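Side-chain contacts in Cgl0159-like domain-containing protein (Corynebacterium glutamicum, PDB 3FOK), which is of unknown function but belongs to the Cgl0159-like family of the TIM-barrel clan and forms an eight-stranded parallel barrel wrapped in helices: residues A256-A261 / R274-P279; F144-V149 / W220-V225. All blocks are in the same frame, centred on the assembly; numbering follows the deposited sequence.

Contact 1 of 2, residues A256-A261 / R274-P279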
# COMPACT_ATOMS: atom_id res chain seq x y z
N ALA A 256 -45.74 0.55 11.76
CA ALA A 256 -46.59 1.27 10.82
C ALA A 256 -45.77 1.96 9.74
O ALA A 256 -46.16 1.96 8.57
CB ALA A 256 -47.44 2.29 11.57
N SER A 257 -44.64 2.55 10.12
CA SER A 257 -43.79 3.23 9.15
C SER A 257 -43.21 2.23 8.15
O SER A 257 -43.05 2.54 6.97
CB SER A 257 -42.67 3.99 9.86
OG SER A 257 -41.85 3.11 10.60
N TRP A 258 -42.89 1.03 8.64
CA TRP A 258 -42.34 -0.01 7.78
C TRP A 258 -43.41 -0.43 6.78
O TRP A 258 -43.16 -0.55 5.58
CB TRP A 258 -41.92 -1.23 8.60
CG TRP A 258 -40.80 -0.99 9.56
CD1 TRP A 258 -40.09 0.16 9.73
CD2 TRP A 258 -40.25 -1.94 10.48
NE1 TRP A 258 -39.14 -0.01 10.71
CE2 TRP A 258 -39.21 -1.29 11.18
CE3 TRP A 258 -40.53 -3.28 10.78
CZ2 TRP A 258 -38.46 -1.93 12.17
CZ3 TRP A 258 -39.78 -3.92 11.77
CH2 TRP A 258 -38.75 -3.25 12.44
N GLU A 259 -44.61 -0.67 7.30
CA GLU A 259 -45.74 -1.09 6.48
C GLU A 259 -45.96 -0.13 5.32
O GLU A 259 -46.22 -0.56 4.20
CB GLU A 259 -47.00 -1.19 7.35
CG GLU A 259 -48.23 -1.70 6.62
CD GLU A 259 -49.39 -1.97 7.56
OE1 GLU A 259 -49.74 -1.07 8.35
OE2 GLU A 259 -49.96 -3.08 7.50
N HIS A 260 -45.86 1.17 5.59
CA HIS A 260 -46.05 2.16 4.53
C HIS A 260 -44.92 2.12 3.52
O HIS A 260 -45.16 2.02 2.31
CB HIS A 260 -46.12 3.58 5.11
CG HIS A 260 -46.00 4.64 4.07
ND1 HIS A 260 -46.95 4.83 3.08
CD2 HIS A 260 -45.01 5.53 3.81
CE1 HIS A 260 -46.54 5.78 2.26
NE2 HIS A 260 -45.37 6.22 2.68
N ALA A 261 -43.69 2.22 4.00
CA ALA A 261 -42.51 2.20 3.14
C ALA A 261 -42.46 0.93 2.31
O ALA A 261 -42.03 0.94 1.15
CB ALA A 261 -41.25 2.33 3.98
N ARG A 274 -31.67 -5.24 15.73
CA ARG A 274 -31.89 -4.73 17.08
C ARG A 274 -33.34 -4.78 17.58
O ARG A 274 -33.61 -5.24 18.69
CB ARG A 274 -31.39 -3.28 17.18
CG ARG A 274 -29.99 -3.01 16.59
CD ARG A 274 -30.06 -2.34 15.21
NE ARG A 274 -30.54 -3.23 14.15
CZ ARG A 274 -30.81 -2.84 12.91
NH1 ARG A 274 -30.67 -1.58 12.56
NH2 ARG A 274 -31.22 -3.71 12.02
N THR A 275 -34.28 -4.32 16.76
CA THR A 275 -35.70 -4.28 17.14
C THR A 275 -36.44 -5.62 17.25
O THR A 275 -37.26 -5.80 18.15
CB THR A 275 -36.48 -3.35 16.20
OG1 THR A 275 -36.27 -1.99 16.59
CG2 THR A 275 -37.97 -3.66 16.23
N LEU A 276 -36.14 -6.55 16.35
CA LEU A 276 -36.80 -7.85 16.33
C LEU A 276 -36.24 -8.80 17.38
O LEU A 276 -36.98 -9.60 17.97
CB LEU A 276 -36.71 -8.45 14.93
CG LEU A 276 -37.27 -7.52 13.85
CD1 LEU A 276 -37.03 -8.11 12.48
CD2 LEU A 276 -38.76 -7.28 14.09
N LEU A 277 -34.93 -8.74 17.61
CA LEU A 277 -34.27 -9.55 18.63
C LEU A 277 -34.18 -8.52 19.74
O LEU A 277 -33.94 -7.35 19.46
CB LEU A 277 -32.86 -9.93 18.20
CG LEU A 277 -32.61 -10.59 16.84
CD1 LEU A 277 -31.14 -10.49 16.50
CD2 LEU A 277 -33.07 -12.04 16.87
N TYR A 278 -34.36 -8.91 20.99
CA TYR A 278 -34.29 -7.94 22.08
C TYR A 278 -35.38 -6.87 21.94
O TYR A 278 -35.08 -5.68 21.91
CB TYR A 278 -32.94 -7.22 22.09
CG TYR A 278 -31.75 -8.13 22.00
CD1 TYR A 278 -31.32 -8.87 23.11
CD2 TYR A 278 -31.06 -8.28 20.80
CE1 TYR A 278 -30.24 -9.73 23.02
CE2 TYR A 278 -29.99 -9.15 20.70
CZ TYR A 278 -29.58 -9.87 21.80
OH TYR A 278 -28.52 -10.74 21.69
N PRO A 279 -36.65 -7.28 21.83
CA PRO A 279 -37.68 -6.25 21.71
C PRO A 279 -37.77 -5.52 23.05
O PRO A 279 -37.17 -5.96 24.03
CB PRO A 279 -38.94 -7.05 21.40
CG PRO A 279 -38.41 -8.27 20.70
CD PRO A 279 -37.21 -8.61 21.54
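W258 on helix 252-261 and T275 in the loop after strand 267-272 point at each other from opposite directions. The indole spans most of the 12.2 Å between the CA atoms of W258 and T275, and the short threonine methyl meets its far end. The benzo end of the indole does the touching: CH2 of W258 lies 3.9 Å from CG2 of T275, the methyl approaching obliquely to the ring. The torsion of T275 matters here, because CG2 sits opposite the backbone N and reaches out to the tryptophan as the apolar branch (chi1 -79° for OG1). Next to this methyl, L276 comes in along the rim of the same ring, with its CD2 4.2 Å from W258 CZ3 and close to the indole plane. The leucine starts off to one side, and CD2, rather than CD1, comes nearest to the indole. No hydrogen bond crosses between the segments; this is van der Waals contact between apolar groups, burying a modest 96 Å².

Around the pair, F255 meets the W258 ring steeply and V225 also packs on the indole. W258 itself joins helix 252-261 to the loop between strand 267-272, the last of the barrel, and helix 284-295. L276 carries the packing on to A291 of that helix and to F45 of strand 44-48.

Contact 2 of 2, residues F144-V149 / W220-V225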
# COMPACT_ATOMS: atom_id res chain seq x y z
N PHE A 144 -25.63 -13.73 0.02
CA PHE A 144 -25.65 -12.28 -0.08
C PHE A 144 -24.49 -11.64 0.67
O PHE A 144 -24.05 -12.16 1.69
CB PHE A 144 -26.96 -11.83 0.56
CG PHE A 144 -27.73 -10.82 -0.23
CD1 PHE A 144 -27.18 -9.59 -0.57
CD2 PHE A 144 -29.07 -11.07 -0.54
CE1 PHE A 144 -27.95 -8.61 -1.19
CE2 PHE A 144 -29.85 -10.10 -1.16
CZ PHE A 144 -29.29 -8.87 -1.48
N ALA A 145 -24.01 -10.50 0.17
CA ALA A 145 -22.92 -9.78 0.83
C ALA A 145 -23.49 -8.45 1.32
O ALA A 145 -24.41 -7.90 0.70
CB ALA A 145 -21.78 -9.53 -0.15
N LYS A 146 -22.97 -7.93 2.43
CA LYS A 146 -23.46 -6.66 2.95
C LYS A 146 -22.31 -5.79 3.44
O LYS A 146 -21.33 -6.28 4.01
CB LYS A 146 -24.49 -6.89 4.06
CG LYS A 146 -24.05 -6.54 5.47
CD LYS A 146 -24.33 -5.09 5.84
CE LYS A 146 -23.94 -4.84 7.29
NZ LYS A 146 -24.39 -3.53 7.81
N THR A 147 -22.45 -4.48 3.23
CA THR A 147 -21.44 -3.51 3.62
C THR A 147 -22.05 -2.29 4.30
O THR A 147 -23.18 -1.91 4.01
CB THR A 147 -20.68 -2.99 2.38
OG1 THR A 147 -20.04 -4.09 1.71
CG2 THR A 147 -19.65 -1.95 2.77
N LEU A 148 -21.29 -1.67 5.20
CA LEU A 148 -21.74 -0.47 5.88
C LEU A 148 -20.92 0.65 5.24
O LEU A 148 -19.70 0.64 5.28
CB LEU A 148 -21.43 -0.53 7.38
CG LEU A 148 -22.29 0.30 8.34
CD1 LEU A 148 -21.43 0.72 9.52
CD2 LEU A 148 -22.87 1.52 7.66
N VAL A 149 -21.60 1.62 4.62
CA VAL A 149 -20.90 2.72 3.97
C VAL A 149 -21.31 4.06 4.55
O VAL A 149 -22.17 4.75 4.00
CB VAL A 149 -21.17 2.75 2.45
CG1 VAL A 149 -20.20 3.71 1.77
CG2 VAL A 149 -21.05 1.35 1.87
N TRP A 220 -27.69 -3.91 -4.00
CA TRP A 220 -28.95 -3.60 -3.34
C TRP A 220 -28.69 -2.47 -2.35
O TRP A 220 -27.54 -2.16 -2.05
CB TRP A 220 -29.46 -4.81 -2.56
CG TRP A 220 -29.98 -5.93 -3.40
CD1 TRP A 220 -29.34 -6.55 -4.43
CD2 TRP A 220 -31.24 -6.59 -3.25
NE1 TRP A 220 -30.13 -7.56 -4.94
CE2 TRP A 220 -31.30 -7.61 -4.23
CE3 TRP A 220 -32.33 -6.43 -2.38
CZ2 TRP A 220 -32.41 -8.45 -4.37
CZ3 TRP A 220 -33.43 -7.27 -2.51
CH2 TRP A 220 -33.46 -8.27 -3.50
N MSE A 221 -29.76 -1.89 -1.85
CA MSE A 221 -29.66 -0.81 -0.88
C MSE A 221 -30.35 -1.26 0.40
O MSE A 221 -31.37 -1.94 0.37
CB MSE A 221 -30.34 0.46 -1.39
CG MSE A 221 -29.66 1.12 -2.58
SE MSE A 221 -28.05 2.09 -2.11
CE MSE A 221 -26.74 0.92 -2.88
N LYS A 222 -29.76 -0.89 1.53
CA LYS A 222 -30.32 -1.20 2.84
C LYS A 222 -30.48 0.20 3.41
O LYS A 222 -29.51 0.82 3.84
CB LYS A 222 -29.32 -2.02 3.65
CG LYS A 222 -29.83 -2.52 5.00
CD LYS A 222 -28.72 -3.28 5.72
CE LYS A 222 -29.09 -3.62 7.14
NZ LYS A 222 -27.92 -4.16 7.88
N LEU A 223 -31.71 0.71 3.39
CA LEU A 223 -31.97 2.07 3.85
C LEU A 223 -32.81 2.17 5.11
O LEU A 223 -33.54 1.25 5.48
CB LEU A 223 -32.67 2.86 2.74
CG LEU A 223 -32.03 2.84 1.35
CD1 LEU A 223 -32.90 3.64 0.40
CD2 LEU A 223 -30.63 3.40 1.40
N PRO A 224 -32.72 3.32 5.80
CA PRO A 224 -33.48 3.56 7.03
C PRO A 224 -34.83 4.17 6.66
O PRO A 224 -34.92 4.97 5.72
CB PRO A 224 -32.60 4.55 7.78
CG PRO A 224 -32.09 5.40 6.67
CD PRO A 224 -31.71 4.38 5.60
N VAL A 225 -35.89 3.80 7.38
CA VAL A 225 -37.20 4.35 7.10
C VAL A 225 -37.18 5.77 7.64
O VAL A 225 -37.13 5.99 8.85
CB VAL A 225 -38.31 3.54 7.79
CG1 VAL A 225 -39.67 4.15 7.47
CG2 VAL A 225 -38.25 2.10 7.33
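F144 drives the edge of its phenyl ring into the face of the W220 indole, a T-shaped stack with the planes at 77° and the centroids of the phenyl and the five-membered ring 4.8 Å apart. CZ of F144 is the leading atom, 3.5 Å from W220 CD2 and displaced toward the rim of the indole.

Two residues further along each strand, K146 and K222 converge: their NZ atoms are 3.6 Å apart. They get there differently. K222 runs out extended, CG opposite the backbone N (chi1 -175°), whereas K146 bends at chi2 (88°) and brings its end across obliquely. What gathers them is E182 on strand 179-189, whose OE1 forms a salt bridge with each NZ; D50 adds a long, weak ion pair to K146. On the aromatic side, M180 and V110 pack on F144, P239 and L241 on W220, and A19 of a second subunit touches W220.

Strands 144-151 and 219-224 flank strand 179-189 of the TIM barrel without pairing directly; their inward side chains form an apolar, edge-to-face pair of rings and a buried ionic cluster in its interior. Bridging by E182 OE1 probably explains the short NZ-NZ distance and holds both lysine ends.

In the fold
The centre of contact 2 is about 7 Å from the centre of the chain, that of contact 1 about 14 Å; the two centres are about 16 Å apart. V225, at the end of segment 220-225 though not itself part of contact 2, packs on helix 252-261: its CG2 lies 3.6 Å from W258 CD1, while its CG1 approaches S257 O at 3.8 Å. Contact 2 bridges strands across the inside of the barrel, and contact 1 joins a helix to the loop after the final strand. Along the chain contact 2 closes before contact 1 opens. With the function unknown, neither can be assigned to an active site.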